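Local structure of J domain-containing protein required for chloroplast accumulation response 1 (Arabidopsis thaliana, 3AG7) at residues A[32-37]-A[41-46]; A[13-18]-A[83-88]. The protein is required for chloroplast photorelocation movement, modulating chloroplast actin filaments, and its C-terminal auxilin-like J domain, the part described here, supplies the co-chaperone activity this needs. All coordinates share one frame; numbering follows the deposited sequence.

Interaction 1: residues A[32-37]-A[41-46]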
ATOM      1  N   THR A  32      -3.575  -7.150   3.301  1.00  8.33           N
ATOM      2  CA  THR A  32      -4.155  -7.385   1.968  1.00  9.79           C
ATOM      3  C   THR A  32      -3.381  -6.720   0.803  1.00 10.80           C
ATOM      4  O   THR A  32      -3.853  -6.733  -0.337  1.00 11.12           O
ATOM      5  CB  THR A  32      -5.631  -6.918   1.865  1.00 10.64           C
ATOM      6  OG1 THR A  32      -5.731  -5.489   2.082  1.00 12.60           O
ATOM      7  CG2 THR A  32      -6.520  -7.705   2.831  1.00 12.80           C
ATOM      8  N   LEU A  33      -2.149  -6.277   1.055  1.00 10.87           N
ATOM      9  CA  LEU A  33      -1.357  -5.642  -0.009  1.00 12.16           C
ATOM     10  C   LEU A  33      -1.089  -6.530  -1.214  1.00 13.00           C
ATOM     11  O   LEU A  33      -0.913  -6.019  -2.314  1.00 11.79           O
ATOM     12  CB  LEU A  33      -0.022  -5.107   0.521  1.00 12.88           C
ATOM     13  CG  LEU A  33      -0.072  -3.723   1.176  1.00 12.04           C
ATOM     14  CD1 LEU A  33       1.298  -3.457   1.741  1.00 15.16           C
ATOM     15  CD2 LEU A  33      -0.458  -2.632   0.166  1.00 12.72           C
ATOM     16  N   GLN A  34      -1.124  -7.846  -1.021  1.00 13.13           N
ATOM     17  CA  GLN A  34      -0.807  -8.807  -2.089  1.00 14.09           C
ATOM     18  C   GLN A  34      -1.911  -8.810  -3.138  1.00 14.55           C
ATOM     19  O   GLN A  34      -1.726  -9.313  -4.249  1.00 15.05           O
ATOM     20  CB  GLN A  34      -0.575 -10.213  -1.501  1.00 13.63           C
ATOM     21  CG  GLN A  34      -1.778 -10.821  -0.818  1.00 15.27           C
ATOM     22  CD  GLN A  34      -1.792 -10.586   0.692  1.00 15.18           C
ATOM     23  OE1 GLN A  34      -1.589  -9.466   1.173  1.00 14.56           O
ATOM     24  NE2 GLN A  34      -2.046 -11.663   1.455  1.00 17.08           N
ATOM     25  N   TYR A  35      -3.032  -8.190  -2.785  1.00 12.29           N
ATOM     26  CA  TYR A  35      -4.195  -8.141  -3.672  1.00 13.14           C
ATOM     27  C   TYR A  35      -4.237  -6.841  -4.472  1.00 12.83           C
ATOM     28  O   TYR A  35      -5.103  -6.667  -5.311  1.00 14.37           O
ATOM     29  CB  TYR A  35      -5.486  -8.335  -2.888  1.00 13.57           C
ATOM     30  CG  TYR A  35      -5.591  -9.725  -2.300  1.00 17.24           C
ATOM     31  CD1 TYR A  35      -5.820 -10.823  -3.122  1.00 23.21           C
ATOM     32  CD2 TYR A  35      -5.408  -9.934  -0.945  1.00 19.38           C
ATOM     33  CE1 TYR A  35      -5.886 -12.096  -2.603  1.00 27.93           C
ATOM     34  CE2 TYR A  35      -5.464 -11.203  -0.415  1.00 24.26           C
ATOM     35  CZ  TYR A  35      -5.703 -12.278  -1.243  1.00 31.15           C
ATOM     36  OH  TYR A  35      -5.777 -13.549  -0.708  1.00 37.76           O
ATOM     37  N   ILE A  36      -3.305  -5.928  -4.227  1.00 12.25           N
ATOM     38  CA  ILE A  36      -3.269  -4.670  -4.995  1.00 13.19           C
ATOM     39  C   ILE A  36      -1.900  -4.460  -5.655  1.00 15.78           C
ATOM     40  O   ILE A  36      -1.802  -3.915  -6.760  1.00 15.11           O
ATOM     41  CB  ILE A  36      -3.727  -3.438  -4.135  1.00 11.99           C
ATOM     42  CG1 ILE A  36      -3.947  -2.166  -4.984  1.00 12.70           C
ATOM     43  CG2 ILE A  36      -2.792  -3.146  -3.006  1.00  9.74           C
ATOM     44  CD1 ILE A  36      -5.096  -2.287  -5.980  1.00 14.32           C
ATOM     45  N   LEU A  37      -0.834  -4.950  -5.038  1.00 14.92           N
ATOM     46  CA  LEU A  37       0.470  -4.726  -5.652  1.00 16.06           C
ATOM     47  C   LEU A  37       0.746  -5.637  -6.854  1.00 16.94           C
ATOM     48  O   LEU A  37       0.248  -6.764  -6.932  1.00 15.61           O
ATOM     49  CB  LEU A  37       1.568  -4.891  -4.609  1.00 15.70           C
ATOM     50  CG  LEU A  37       1.459  -3.881  -3.450  1.00 14.69           C
ATOM     51  CD1 LEU A  37       2.579  -4.095  -2.524  1.00 15.54           C
ATOM     52  CD2 LEU A  37       1.471  -2.443  -3.996  1.00 21.74           C
ATOM     53  N   SER A  41       6.868  -6.974  -6.691  1.00 23.46           N
ATOM     54  CA  SER A  41       7.051  -5.730  -5.956  1.00 23.48           C
ATOM     55  C   SER A  41       8.018  -6.008  -4.820  1.00 23.57           C
ATOM     56  O   SER A  41       8.745  -5.116  -4.368  1.00 24.47           O
ATOM     57  CB  SER A  41       5.705  -5.207  -5.414  1.00 23.65           C
ATOM     58  OG  SER A  41       5.067  -6.153  -4.567  1.00 23.89           O
ATOM     59  N   GLY A  42       8.024  -7.253  -4.357  1.00 22.93           N
ATOM     60  CA  GLY A  42       8.804  -7.623  -3.208  1.00 22.12           C
ATOM     61  C   GLY A  42       7.987  -7.823  -1.929  1.00 22.34           C
ATOM     62  O   GLY A  42       8.532  -8.220  -0.889  1.00 20.60           O
ATOM     63  N   TRP A  43       6.688  -7.543  -1.983  1.00 21.30           N
ATOM     64  CA  TRP A  43       5.841  -7.692  -0.782  1.00 19.94           C
ATOM     65  C   TRP A  43       5.636  -9.168  -0.419  1.00 20.28           C
ATOM     66  O   TRP A  43       5.153  -9.952  -1.225  1.00 21.77           O
ATOM     67  CB  TRP A  43       4.475  -6.998  -0.969  1.00 19.93           C
ATOM     68  CG  TRP A  43       3.610  -7.097   0.265  1.00 14.74           C
ATOM     69  CD1 TRP A  43       2.506  -7.916   0.452  1.00 13.72           C
ATOM     70  CD2 TRP A  43       3.834  -6.444   1.522  1.00 13.54           C
ATOM     71  NE1 TRP A  43       2.023  -7.768   1.731  1.00 10.35           N
ATOM     72  CE2 TRP A  43       2.841  -6.904   2.417  1.00 12.48           C
ATOM     73  CE3 TRP A  43       4.800  -5.542   1.995  1.00 13.71           C
ATOM     74  CZ2 TRP A  43       2.743  -6.428   3.732  1.00 14.10           C
ATOM     75  CZ3 TRP A  43       4.721  -5.111   3.325  1.00 11.55           C
ATOM     76  CH2 TRP A  43       3.677  -5.527   4.156  1.00 13.95           C
ATOM     77  N   LYS A  44       5.928  -9.530   0.814  1.00 18.42           N
ATOM     78  CA  LYS A  44       5.571 -10.849   1.304  1.00 19.95           C
ATOM     79  C   LYS A  44       4.277 -10.759   2.115  1.00 18.31           C
ATOM     80  O   LYS A  44       4.142  -9.890   2.939  1.00 16.30           O
ATOM     81  CB  LYS A  44       6.725 -11.438   2.116  1.00 20.31           C
ATOM     82  CG  LYS A  44       7.861 -11.944   1.204  1.00 27.87           C
ATOM     83  CD  LYS A  44       9.171 -12.198   1.943  1.00 32.89           C
ATOM     84  CE  LYS A  44      10.367 -12.026   0.986  1.00 38.70           C
ATOM     85  NZ  LYS A  44      11.383 -13.138   1.054  1.00 40.49           N
ATOM     86  N   PRO A  45       3.291 -11.624   1.823  1.00 18.85           N
ATOM     87  CA  PRO A  45       2.030 -11.611   2.561  1.00 15.83           C
ATOM     88  C   PRO A  45       2.204 -11.743   4.059  1.00 16.10           C
ATOM     89  O   PRO A  45       3.052 -12.525   4.528  1.00 13.97           O
ATOM     90  CB  PRO A  45       1.255 -12.821   1.992  1.00 16.97           C
ATOM     91  CG  PRO A  45       2.229 -13.616   1.278  1.00 20.69           C
ATOM     92  CD  PRO A  45       3.314 -12.680   0.801  1.00 19.09           C
ATOM     93  N   VAL A  46       1.364 -11.024   4.805  1.00 12.84           N
ATOM     94  CA  VAL A  46       1.476 -11.003   6.264  1.00 14.73           C
ATOM     95  C   VAL A  46       0.049 -11.140   6.795  1.00 14.76           C
ATOM     96  O   VAL A  46      -0.753 -10.258   6.551  1.00 15.34           O
ATOM     97  CB  VAL A  46       2.148  -9.665   6.850  1.00 14.64           C
ATOM     98  CG1 VAL A  46       2.365  -9.808   8.366  1.00 12.77           C
ATOM     99  CG2 VAL A  46       3.469  -9.284   6.168  1.00 20.21           C
TER
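L33 lies over one face of the W43 indole, its CD1 methyl centred above the six-membered ring 3.7 Å from the centroid and only 7° off the ring normal, a CH-pi contact. The same residue reaches the pyrrole half with its CB, 3.6 Å from W43 NE1, so the leucine spans both rings at about a right angle to the tryptophan side chain. W43 is brought there by a CG anti to its backbone N (chi1 -178°), which sends the indole across to the short 3-10 turn at 33-35. L37 meets the root of the indole, its CD1 3.8 Å from W43 CB, while its CB lies 3.7 Å from S41 OG. A weak bond from W43 N to S41 OG (3.4 Å) braces the start of 41-46. At the outer end the Q34 side chain crosses the P45 ring at about a right angle, close to P45 CB. W43 also packs on R63 and I67, and L37 on L68, all of helix 54-68, whereas L33 touches W18 and V89. The connection between helices 26-30 and 54-68 doubles back here, and this contact lies between its two limbs, a loop packed through L33, L37 and W43 against the helices of this auxilin-like J domain.

Interaction 2: residues A[13-18]-A[83-88]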
ATOM      1  N   ALA A  13      -9.910   2.687 -10.203  1.00 12.80           N
ATOM      2  CA  ALA A  13     -11.048   1.835  -9.844  1.00 14.20           C
ATOM      3  C   ALA A  13     -10.612   0.608  -9.040  1.00 13.00           C
ATOM      4  O   ALA A  13     -11.265   0.218  -8.077  1.00 13.53           O
ATOM      5  CB  ALA A  13     -11.819   1.416 -11.083  1.00 14.17           C
ATOM      6  N   LYS A  14      -9.487   0.019  -9.411  1.00 12.58           N
ATOM      7  CA  LYS A  14      -8.999  -1.126  -8.652  1.00 12.54           C
ATOM      8  C   LYS A  14      -8.603  -0.714  -7.254  1.00 12.81           C
ATOM      9  O   LYS A  14      -8.871  -1.436  -6.294  1.00 12.84           O
ATOM     10  CB  LYS A  14      -7.861  -1.882  -9.327  1.00 11.80           C
ATOM     11  CG  LYS A  14      -7.571  -3.217  -8.578  1.00 16.63           C
ATOM     12  CD  LYS A  14      -6.498  -4.014  -9.269  1.00 22.52           C
ATOM     13  CE  LYS A  14      -6.362  -5.430  -8.697  1.00 23.50           C
ATOM     14  NZ  LYS A  14      -5.251  -6.139  -9.409  1.00 25.26           N
ATOM     15  N   ILE A  15      -7.983   0.452  -7.130  1.00 12.64           N
ATOM     16  CA  ILE A  15      -7.600   0.894  -5.810  1.00 13.21           C
ATOM     17  C   ILE A  15      -8.823   1.186  -4.941  1.00 13.54           C
ATOM     18  O   ILE A  15      -8.837   0.827  -3.757  1.00 14.54           O
ATOM     19  CB  ILE A  15      -6.665   2.098  -5.861  1.00 12.68           C
ATOM     20  CG1 ILE A  15      -5.336   1.651  -6.489  1.00 13.57           C
ATOM     21  CG2 ILE A  15      -6.430   2.605  -4.417  1.00 14.59           C
ATOM     22  CD1 ILE A  15      -4.473   2.801  -6.881  1.00 19.33           C
ATOM     23  N   ARG A  16      -9.871   1.756  -5.545  1.00 14.42           N
ATOM     24  CA  ARG A  16     -11.139   2.017  -4.814  1.00 15.07           C
ATOM     25  C   ARG A  16     -11.791   0.737  -4.314  1.00 14.22           C
ATOM     26  O   ARG A  16     -12.236   0.678  -3.160  1.00 16.91           O
ATOM     27  CB  ARG A  16     -12.145   2.799  -5.674  1.00 14.72           C
ATOM     28  CG  ARG A  16     -11.897   4.303  -5.713  1.00 20.91           C
ATOM     29  CD  ARG A  16     -13.005   5.020  -6.518  1.00 25.70           C
ATOM     30  NE  ARG A  16     -13.378   4.358  -7.776  1.00 31.74           N
ATOM     31  CZ  ARG A  16     -13.042   4.811  -8.989  1.00 27.47           C
ATOM     32  NH1 ARG A  16     -12.325   5.901  -9.102  1.00 23.70           N
ATOM     33  NH2 ARG A  16     -13.416   4.171 -10.081  1.00 29.65           N
ATOM     34  N   LYS A  17     -11.820  -0.291  -5.157  1.00 13.03           N
ATOM     35  CA  LYS A  17     -12.460  -1.559  -4.829  1.00 15.35           C
ATOM     36  C   LYS A  17     -11.619  -2.222  -3.744  1.00 15.99           C
ATOM     37  O   LYS A  17     -12.152  -2.682  -2.742  1.00 15.45           O
ATOM     38  CB  LYS A  17     -12.609  -2.445  -6.071  1.00 17.33           C
ATOM     39  CG  LYS A  17     -12.942  -3.902  -5.801  1.00 23.85           C
ATOM     40  CD  LYS A  17     -12.575  -4.832  -6.987  1.00 30.05           C
ATOM     41  CE  LYS A  17     -11.079  -4.780  -7.415  1.00 34.50           C
ATOM     42  NZ  LYS A  17     -10.010  -4.712  -6.327  1.00 32.65           N
ATOM     43  N   TRP A  18     -10.300  -2.146  -3.894  1.00 12.50           N
ATOM     44  CA  TRP A  18      -9.411  -2.772  -2.909  1.00 12.01           C
ATOM     45  C   TRP A  18      -9.484  -2.107  -1.523  1.00 11.73           C
ATOM     46  O   TRP A  18      -9.493  -2.788  -0.490  1.00 12.78           O
ATOM     47  CB  TRP A  18      -7.994  -2.852  -3.451  1.00  9.77           C
ATOM     48  CG  TRP A  18      -6.988  -3.361  -2.413  1.00 10.46           C
ATOM     49  CD1 TRP A  18      -6.728  -4.664  -2.092  1.00 11.97           C
ATOM     50  CD2 TRP A  18      -6.116  -2.572  -1.627  1.00 13.20           C
ATOM     51  NE1 TRP A  18      -5.786  -4.726  -1.104  1.00 11.94           N
ATOM     52  CE2 TRP A  18      -5.388  -3.449  -0.798  1.00 10.65           C
ATOM     53  CE3 TRP A  18      -5.886  -1.198  -1.527  1.00 11.11           C
ATOM     54  CZ2 TRP A  18      -4.424  -2.992   0.102  1.00 11.50           C
ATOM     55  CZ3 TRP A  18      -4.978  -0.750  -0.617  1.00 13.75           C
ATOM     56  CH2 TRP A  18      -4.251  -1.640   0.182  1.00 10.37           C
ATOM     57  N   LYS A  83       4.295   3.981 -10.405  1.00  8.16           N
ATOM     58  CA  LYS A  83       4.462   5.091  -9.489  1.00  9.36           C
ATOM     59  C   LYS A  83       3.127   5.723  -9.142  1.00  9.96           C
ATOM     60  O   LYS A  83       2.873   6.077  -7.990  1.00 10.16           O
ATOM     61  CB  LYS A  83       5.429   6.127 -10.061  1.00  8.29           C
ATOM     62  CG  LYS A  83       6.866   5.593  -9.939  1.00 13.11           C
ATOM     63  CD  LYS A  83       7.899   6.561 -10.438  1.00 17.27           C
ATOM     64  CE  LYS A  83       7.999   6.553 -11.939  1.00 22.74           C
ATOM     65  NZ  LYS A  83       9.225   7.313 -12.297  1.00 28.01           N
ATOM     66  N   TYR A  84       2.305   5.939 -10.142  1.00 11.27           N
ATOM     67  CA  TYR A  84       0.941   6.403  -9.900  1.00 11.92           C
ATOM     68  C   TYR A  84       0.148   5.499  -8.938  1.00 12.25           C
ATOM     69  O   TYR A  84      -0.407   5.983  -7.936  1.00 11.10           O
ATOM     70  CB  TYR A  84       0.192   6.570 -11.233  1.00 10.37           C
ATOM     71  CG  TYR A  84      -1.207   7.101 -11.061  1.00 10.37           C
ATOM     72  CD1 TYR A  84      -1.457   8.483 -11.051  1.00 13.64           C
ATOM     73  CD2 TYR A  84      -2.256   6.252 -10.755  1.00  9.77           C
ATOM     74  CE1 TYR A  84      -2.764   8.966 -10.889  1.00 14.93           C
ATOM     75  CE2 TYR A  84      -3.543   6.717 -10.616  1.00 12.16           C
ATOM     76  CZ  TYR A  84      -3.795   8.072 -10.649  1.00 14.17           C
ATOM     77  OH  TYR A  84      -5.084   8.533 -10.431  1.00 15.10           O
ATOM     78  N   MET A  85       0.137   4.186  -9.183  1.00 11.18           N
ATOM     79  CA  MET A  85      -0.592   3.260  -8.337  1.00 11.88           C
ATOM     80  C   MET A  85      -0.045   3.335  -6.922  1.00 10.96           C
ATOM     81  O   MET A  85      -0.812   3.394  -5.945  1.00  9.80           O
ATOM     82  CB  MET A  85      -0.423   1.833  -8.892  1.00 13.33           C
ATOM     83  CG  MET A  85      -1.618   0.973  -8.738  1.00 23.12           C
ATOM     84  SD  MET A  85      -1.250  -0.644  -9.421  1.00 31.36           S
ATOM     85  CE  MET A  85      -0.784  -1.433  -7.886  1.00 26.29           C
ATOM     86  N   ALA A  86       1.284   3.337  -6.810  1.00 11.64           N
ATOM     87  CA  ALA A  86       1.941   3.366  -5.500  1.00 11.69           C
ATOM     88  C   ALA A  86       1.581   4.641  -4.737  1.00 12.98           C
ATOM     89  O   ALA A  86       1.413   4.614  -3.545  1.00 10.36           O
ATOM     90  CB  ALA A  86       3.442   3.276  -5.657  1.00 14.06           C
ATOM     91  N   GLU A  87       1.536   5.769  -5.434  1.00 12.74           N
ATOM     92  CA  GLU A  87       1.237   7.031  -4.769  1.00 12.25           C
ATOM     93  C   GLU A  87      -0.154   6.951  -4.124  1.00 12.92           C
ATOM     94  O   GLU A  87      -0.356   7.385  -2.966  1.00 12.39           O
ATOM     95  CB  GLU A  87       1.295   8.176  -5.784  1.00 15.78           C
ATOM     96  CG  GLU A  87       0.855   9.535  -5.260  1.00 16.92           C
ATOM     97  CD  GLU A  87       0.826  10.605  -6.366  1.00 26.18           C
ATOM     98  OE1 GLU A  87      -0.279  11.067  -6.705  1.00 30.21           O
ATOM     99  OE2 GLU A  87       1.880  10.924  -6.958  1.00 32.47           O
ATOM    100  N   LYS A  88      -1.102   6.336  -4.831  1.00 12.04           N
ATOM    101  CA  LYS A  88      -2.444   6.207  -4.245  1.00 10.36           C
ATOM    102  C   LYS A  88      -2.441   5.274  -3.056  1.00 11.49           C
ATOM    103  O   LYS A  88      -3.069   5.558  -2.061  1.00 12.33           O
ATOM    104  CB  LYS A  88      -3.450   5.742  -5.261  1.00  9.72           C
ATOM    105  CG  LYS A  88      -3.603   6.691  -6.422  1.00 12.97           C
ATOM    106  CD  LYS A  88      -3.984   8.071  -5.967  1.00 15.72           C
ATOM    107  CE  LYS A  88      -3.920   9.027  -7.161  1.00 19.80           C
ATOM    108  NZ  LYS A  88      -4.170  10.426  -6.733  1.00 26.72           N
TER
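I15 approaches K88 and M85 with a single methyl and supplies the contact between 13-18 and 83-88, one part of the interface of helix 5-19 with helix 80-100. One turn before I15, D12 OD1 is hydrogen-bonded to Y84 OH, a polar link beside the apolar one. K14 extends its chain fully and packs on I36 of the neighbouring loop. At I15, CG1 stands anti to the carbonyl carbon (chi1 -67°) and chi2 is extended at 166°, which carries CD1 out from its own helix to the surface of the other. There CD1 lies 3.5 Å from K88 CB and 4.0 Å from K88 CG, the two side chains crossing at about a right angle. It also comes 3.8 Å from the backbone O of M85 and 3.9 Å from M85 CG, so the methyl touches two residues one helical turn apart. K88 offers just the root of its chain: a bend at chi2 (-57°) leads the ammonium away from I15, toward a long salt bridge with E87. Beyond CG the M85 chain leads away from I15; the side chain also touches I11 and W38. Farther along, K17 turns its NZ back to K14 O in a weak bond within its own helix, and W18 faces the loop, where NE1 is bonded to T32 O and the ring packs on L33 and I36. Across 13-18 and 83-88 themselves no hydrogen bond or salt bridge forms; the methyl of buried I15 makes van der Waals contact with aliphatic carbons and one carbonyl oxygen, which implies that these two segments contribute apolar packing, supplemented by the D12-Y84 bond.

Overall arrangement
Interaction 1 is nested along the chain inside the loop that interaction 2 closes: helix 5-19 comes first, then 32-37 and 41-46, and helix 80-100 last. Their centres lie about 13 Å apart, each about 8 Å from the centre of the chain, and the two contacts touch directly. Segment 32-37 lies between them, and they meet where it packs on helix 5-19. From the same segment I36 also reaches V89 of helix 80-100, just beyond 83-88, so the loop is in contact with both helices of interaction 2. The first helix, the connecting loop and the last long helix therefore share one helical core.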